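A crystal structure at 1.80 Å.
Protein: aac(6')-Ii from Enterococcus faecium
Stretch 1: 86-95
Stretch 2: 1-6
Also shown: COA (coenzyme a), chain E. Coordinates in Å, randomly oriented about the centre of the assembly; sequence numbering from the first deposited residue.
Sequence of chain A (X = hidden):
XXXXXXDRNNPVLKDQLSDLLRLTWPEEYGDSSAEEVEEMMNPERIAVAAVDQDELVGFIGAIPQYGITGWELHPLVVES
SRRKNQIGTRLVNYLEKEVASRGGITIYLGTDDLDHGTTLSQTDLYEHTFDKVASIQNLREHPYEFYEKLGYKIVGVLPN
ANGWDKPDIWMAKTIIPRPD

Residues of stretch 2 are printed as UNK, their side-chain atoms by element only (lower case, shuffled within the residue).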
# COMPACT_ATOMS: atom_id res chain seq x y z
N GLN A 86 1.15 11.08 -25.41
CA GLN A 86 2.40 10.73 -24.73
C GLN A 86 2.80 11.51 -23.47
O GLN A 86 3.90 11.29 -22.96
CB GLN A 86 3.56 10.80 -25.73
CG GLN A 86 3.37 9.91 -26.94
CD GLN A 86 3.33 8.44 -26.58
OE1 GLN A 86 4.30 7.90 -26.03
NE2 GLN A 86 2.22 7.78 -26.88
N ILE A 87 1.95 12.40 -22.98
CA ILE A 87 2.31 13.15 -21.79
C ILE A 87 2.48 12.18 -20.62
O ILE A 87 3.45 12.26 -19.87
CB ILE A 87 1.22 14.20 -21.43
CG1 ILE A 87 1.15 15.27 -22.53
CG2 ILE A 87 1.53 14.84 -20.09
CD1 ILE A 87 0.01 16.25 -22.36
N GLY A 88 1.54 11.25 -20.47
CA GLY A 88 1.63 10.28 -19.40
C GLY A 88 2.87 9.40 -19.52
O GLY A 88 3.54 9.12 -18.52
N THR A 89 3.17 8.97 -20.74
CA THR A 89 4.33 8.12 -20.97
C THR A 89 5.60 8.85 -20.57
O THR A 89 6.46 8.32 -19.86
CB THR A 89 4.44 7.71 -22.45
OG1 THR A 89 3.30 6.93 -22.82
CG2 THR A 89 5.71 6.90 -22.69
N ARG A 90 5.73 10.09 -21.03
CA ARG A 90 6.90 10.89 -20.72
C ARG A 90 7.04 11.14 -19.21
O ARG A 90 8.15 11.16 -18.68
CB ARG A 90 6.83 12.20 -21.51
CG ARG A 90 6.80 11.94 -23.01
CD ARG A 90 6.48 13.18 -23.80
NE ARG A 90 7.51 14.19 -23.64
CZ ARG A 90 7.42 15.43 -24.12
NH1 ARG A 90 6.33 15.80 -24.79
NH2 ARG A 90 8.42 16.28 -23.94
N LEU A 91 5.91 11.31 -18.52
CA LEU A 91 5.95 11.53 -17.08
C LEU A 91 6.41 10.26 -16.36
O LEU A 91 7.24 10.32 -15.45
CB LEU A 91 4.57 11.94 -16.55
CG LEU A 91 4.09 13.36 -16.84
CD1 LEU A 91 2.66 13.54 -16.34
CD2 LEU A 91 5.02 14.36 -16.17
N VAL A 92 5.87 9.12 -16.76
CA VAL A 92 6.26 7.86 -16.12
C VAL A 92 7.73 7.56 -16.35
O VAL A 92 8.45 7.19 -15.42
CB VAL A 92 5.39 6.71 -16.63
CG1 VAL A 92 5.95 5.37 -16.14
CG2 VAL A 92 3.97 6.90 -16.14
N ASN A 93 8.20 7.73 -17.58
CA ASN A 93 9.60 7.47 -17.89
C ASN A 93 10.53 8.40 -17.12
O ASN A 93 11.61 7.99 -16.69
CB ASN A 93 9.85 7.58 -19.39
CG ASN A 93 9.23 6.44 -20.17
OD1 ASN A 93 9.26 5.29 -19.74
ND2 ASN A 93 8.67 6.75 -21.33
N TYR A 94 10.11 9.66 -16.93
CA TYR A 94 10.94 10.61 -16.20
C TYR A 94 10.95 10.20 -14.73
O TYR A 94 11.98 10.27 -14.06
CB TYR A 94 10.40 12.03 -16.37
CG TYR A 94 11.37 13.12 -15.94
CD1 TYR A 94 11.56 13.42 -14.60
CD2 TYR A 94 12.09 13.84 -16.89
CE1 TYR A 94 12.45 14.42 -14.21
CE2 TYR A 94 12.98 14.84 -16.51
CZ TYR A 94 13.16 15.12 -15.17
OH TYR A 94 14.03 16.12 -14.79
N LEU A 95 9.80 9.79 -14.22
CA LEU A 95 9.72 9.37 -12.83
C LEU A 95 10.68 8.19 -12.61
O LEU A 95 11.44 8.17 -11.64
CB LEU A 95 8.30 8.94 -12.48
CG LEU A 95 8.14 8.31 -11.09
CD1 LEU A 95 8.40 9.35 -10.01
CD2 LEU A 95 6.74 7.75 -10.95
N UNK A 1 6.19 20.87 -25.42
CA UNK A 1 6.28 21.19 -23.97
C UNK A 1 7.34 20.33 -23.29
O UNK A 1 7.81 19.35 -23.87
c UNK A 1 3.75 18.42 -21.21
c UNK A 1 4.28 19.65 -23.57
c UNK A 1 4.91 21.00 -23.32
s UNK A 1 4.95 18.39 -22.50
N UNK A 2 7.71 20.68 -22.07
CA UNK A 2 8.75 19.93 -21.38
C UNK A 2 8.38 19.25 -20.06
O UNK A 2 7.53 19.72 -19.31
c UNK A 2 9.99 20.82 -21.11
c UNK A 2 10.43 21.50 -22.40
c UNK A 2 10.85 22.71 -19.64
c UNK A 2 9.65 21.88 -20.06
N UNK A 3 9.06 18.13 -19.81
CA UNK A 3 8.86 17.35 -18.59
C UNK A 3 10.09 17.56 -17.71
O UNK A 3 11.21 17.26 -18.13
c UNK A 3 8.53 15.06 -17.63
c UNK A 3 7.65 15.59 -19.92
c UNK A 3 8.77 15.84 -18.91
c UNK A 3 6.28 15.95 -19.43
N UNK A 4 9.90 18.09 -16.51
CA UNK A 4 11.02 18.33 -15.61
C UNK A 4 10.58 18.23 -14.16
O UNK A 4 9.40 18.06 -13.87
c UNK A 4 11.61 19.72 -15.87
o UNK A 4 10.69 20.73 -15.48
N UNK A 5 11.55 18.33 -13.24
CA UNK A 5 11.23 18.26 -11.82
C UNK A 5 10.36 19.45 -11.48
O UNK A 5 10.61 20.57 -11.93
c UNK A 5 14.63 17.03 -10.32
c UNK A 5 13.48 17.15 -11.31
c UNK A 5 12.51 18.27 -10.98
o UNK A 5 15.02 15.89 -10.01
o UNK A 5 15.14 18.08 -9.86
N UNK A 6 9.33 19.21 -10.68
CA UNK A 6 8.39 20.24 -10.27
C UNK A 6 9.04 21.25 -9.33
O UNK A 6 9.71 20.87 -8.37
c UNK A 6 7.19 19.57 -9.59
c UNK A 6 4.92 20.56 -9.97
c UNK A 6 6.09 20.52 -9.22
c UNK A 6 4.02 22.26 -8.53
c UNK A 6 6.21 21.36 -8.12
c UNK A 6 3.88 21.43 -9.64
c UNK A 6 5.18 22.23 -7.77
N1A COA E . -6.77 2.45 -21.53
C2A COA E . -5.99 1.78 -22.40
N3A COA E . -4.85 2.21 -22.99
C4A COA E . -4.52 3.48 -22.58
C5A COA E . -5.22 4.28 -21.69
C6A COA E . -6.41 3.71 -21.14
N6A COA E . -7.17 4.37 -20.27
N7A COA E . -4.58 5.50 -21.52
C8A COA E . -3.54 5.42 -22.30
N9A COA E . -3.44 4.22 -22.97
C1B COA E . -2.41 3.80 -23.93
C2B COA E . -2.41 4.62 -25.22
O2B COA E . -3.33 4.04 -26.15
C3B COA E . -0.99 4.50 -25.78
O3B COA E . -0.87 3.21 -26.40
P3B COA E . -0.32 3.06 -27.91
O7A COA E . -1.26 3.86 -28.73
O8A COA E . -0.39 1.59 -28.16
O9A COA E . 1.06 3.59 -27.85
C4B COA E . -0.16 4.49 -24.49
O4B COA E . -1.07 4.01 -23.49
C5B COA E . 0.45 5.84 -24.11
O5B COA E . -0.58 6.75 -23.69
P1A COA E . -0.26 8.29 -23.31
O1A COA E . -0.71 9.15 -24.42
O2A COA E . 1.13 8.39 -22.82
O3A COA E . -1.25 8.49 -22.06
P2A COA E . -1.88 9.86 -21.50
O4A COA E . -3.26 9.98 -22.01
O5A COA E . -0.93 10.97 -21.68
O6A COA E . -1.96 9.53 -19.93
CBP COA E . -3.34 8.52 -18.21
CCP COA E . -2.52 8.29 -19.47
CDP COA E . -4.00 7.19 -17.81
CEP COA E . -2.40 9.00 -17.07
CAP COA E . -4.44 9.62 -18.53
OAP COA E . -5.35 9.19 -19.54
C9P COA E . -5.17 10.13 -17.27
O9P COA E . -4.86 11.22 -16.77
N8P COA E . -6.13 9.34 -16.78
C7P COA E . -6.94 9.62 -15.60
C6P COA E . -6.18 9.41 -14.29
C5P COA E . -6.10 7.95 -13.87
O5P COA E . -7.12 7.25 -13.81
N4P COA E . -4.88 7.49 -13.56
C3P COA E . -4.57 6.13 -13.13
C2P COA E . -3.80 6.10 -11.82
S1P COA E . -4.42 4.89 -10.65
O HOH W 1 6.34 18.06 -26.69
O HOH W 2 14.39 18.90 -13.89

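Position 1 begins the chain with four side-chain atoms in an unbranched row: two carbons, a sulfur and a last carbon. The CA-to-CB bond points toward the helix, and the flexible chain lies against two helical residues: its terminal carbon is 4.3 Å from CG1 of Ile 87, and its sulfur is 3.7 Å from NH1 of Arg 90. A thioether inside an unforked chain belongs to methionine alone among the standard residues, so this is Met 1. An apolar but polarizable thioether suits a place between an aliphatic side chain and a guanidinium. The backbone contributes as well, since NH2 of Arg 90 donates a hydrogen bond to O of Met 1 (3.1 Å), which lies near the guanidinium plane, where the N-H groups point. Water 1 accepts from both N of Met 1 (3.1 Å) and NH1 of Arg 90 (3.0 Å), bridging the two residues.

Position 2 carries four carbons, forked at the first, with one arm two carbons long. Its CB points away from the helix, and its nearest approach to stretch 1 is made by the backbone, CA lying 4.5 Å from NH2 of Arg 90. The branching is that of isoleucine: Ile 2. The contact asks little of this side chain, although a beta-branched residue is at home in an extended strand.

Position 3 has the same four carbons and the same fork, but its CB points toward the helix. Both arms come close to Leu 91; the longer one also lies against Arg 90 and the shorter one against Tyr 94. The residue is Ile 3. CG1 lies 3.8 Å from CB of Arg 90, CD1 lies 3.8 Å from CD2 of Leu 91, and CG2 lies 3.8 Å from CB of Tyr 94. The fork lets one compact side chain fill the space among three helical residues.

Position 4 has just one carbon and one oxygen. The CB points away again, and OH of Tyr 94 comes within 3.8 Å of its CA. A hydroxymethyl group makes this Ser 4, whose small side chain takes little part in the contact.

Position 5 shows three carbons, the third bearing two oxygens. Its CB points sideways, and the second carbon of the stem packs 3.7 Å from OH of Tyr 94. A carboxylate on two methylenes is glutamate, Glu 5. The stem can touch the tyrosine while the charged end remains in an exposed setting. Water 2 links N of Glu 5 (3.0 Å) to OH of Tyr 94 (2.9 Å).

Position 6 has one carbon leading to a six-carbon ring without a hydroxyl, and makes no contact with stretch 1. It is Phe 6, a large apolar ring suited to its buried site, packed elsewhere in the structure.

The contact works because strand and helix run in roughly the same direction, 31° apart, with Ile 3 opposite Leu 91 at its centre. Met 1 and Ile 3 point toward the helix and Ile 2 and Ser 4 away, while the Arg 90 hydrogen bond and the two waters add polar links to backbone atoms of Met 1 and Glu 5.

Stretch 2 (1-6) MIISEF
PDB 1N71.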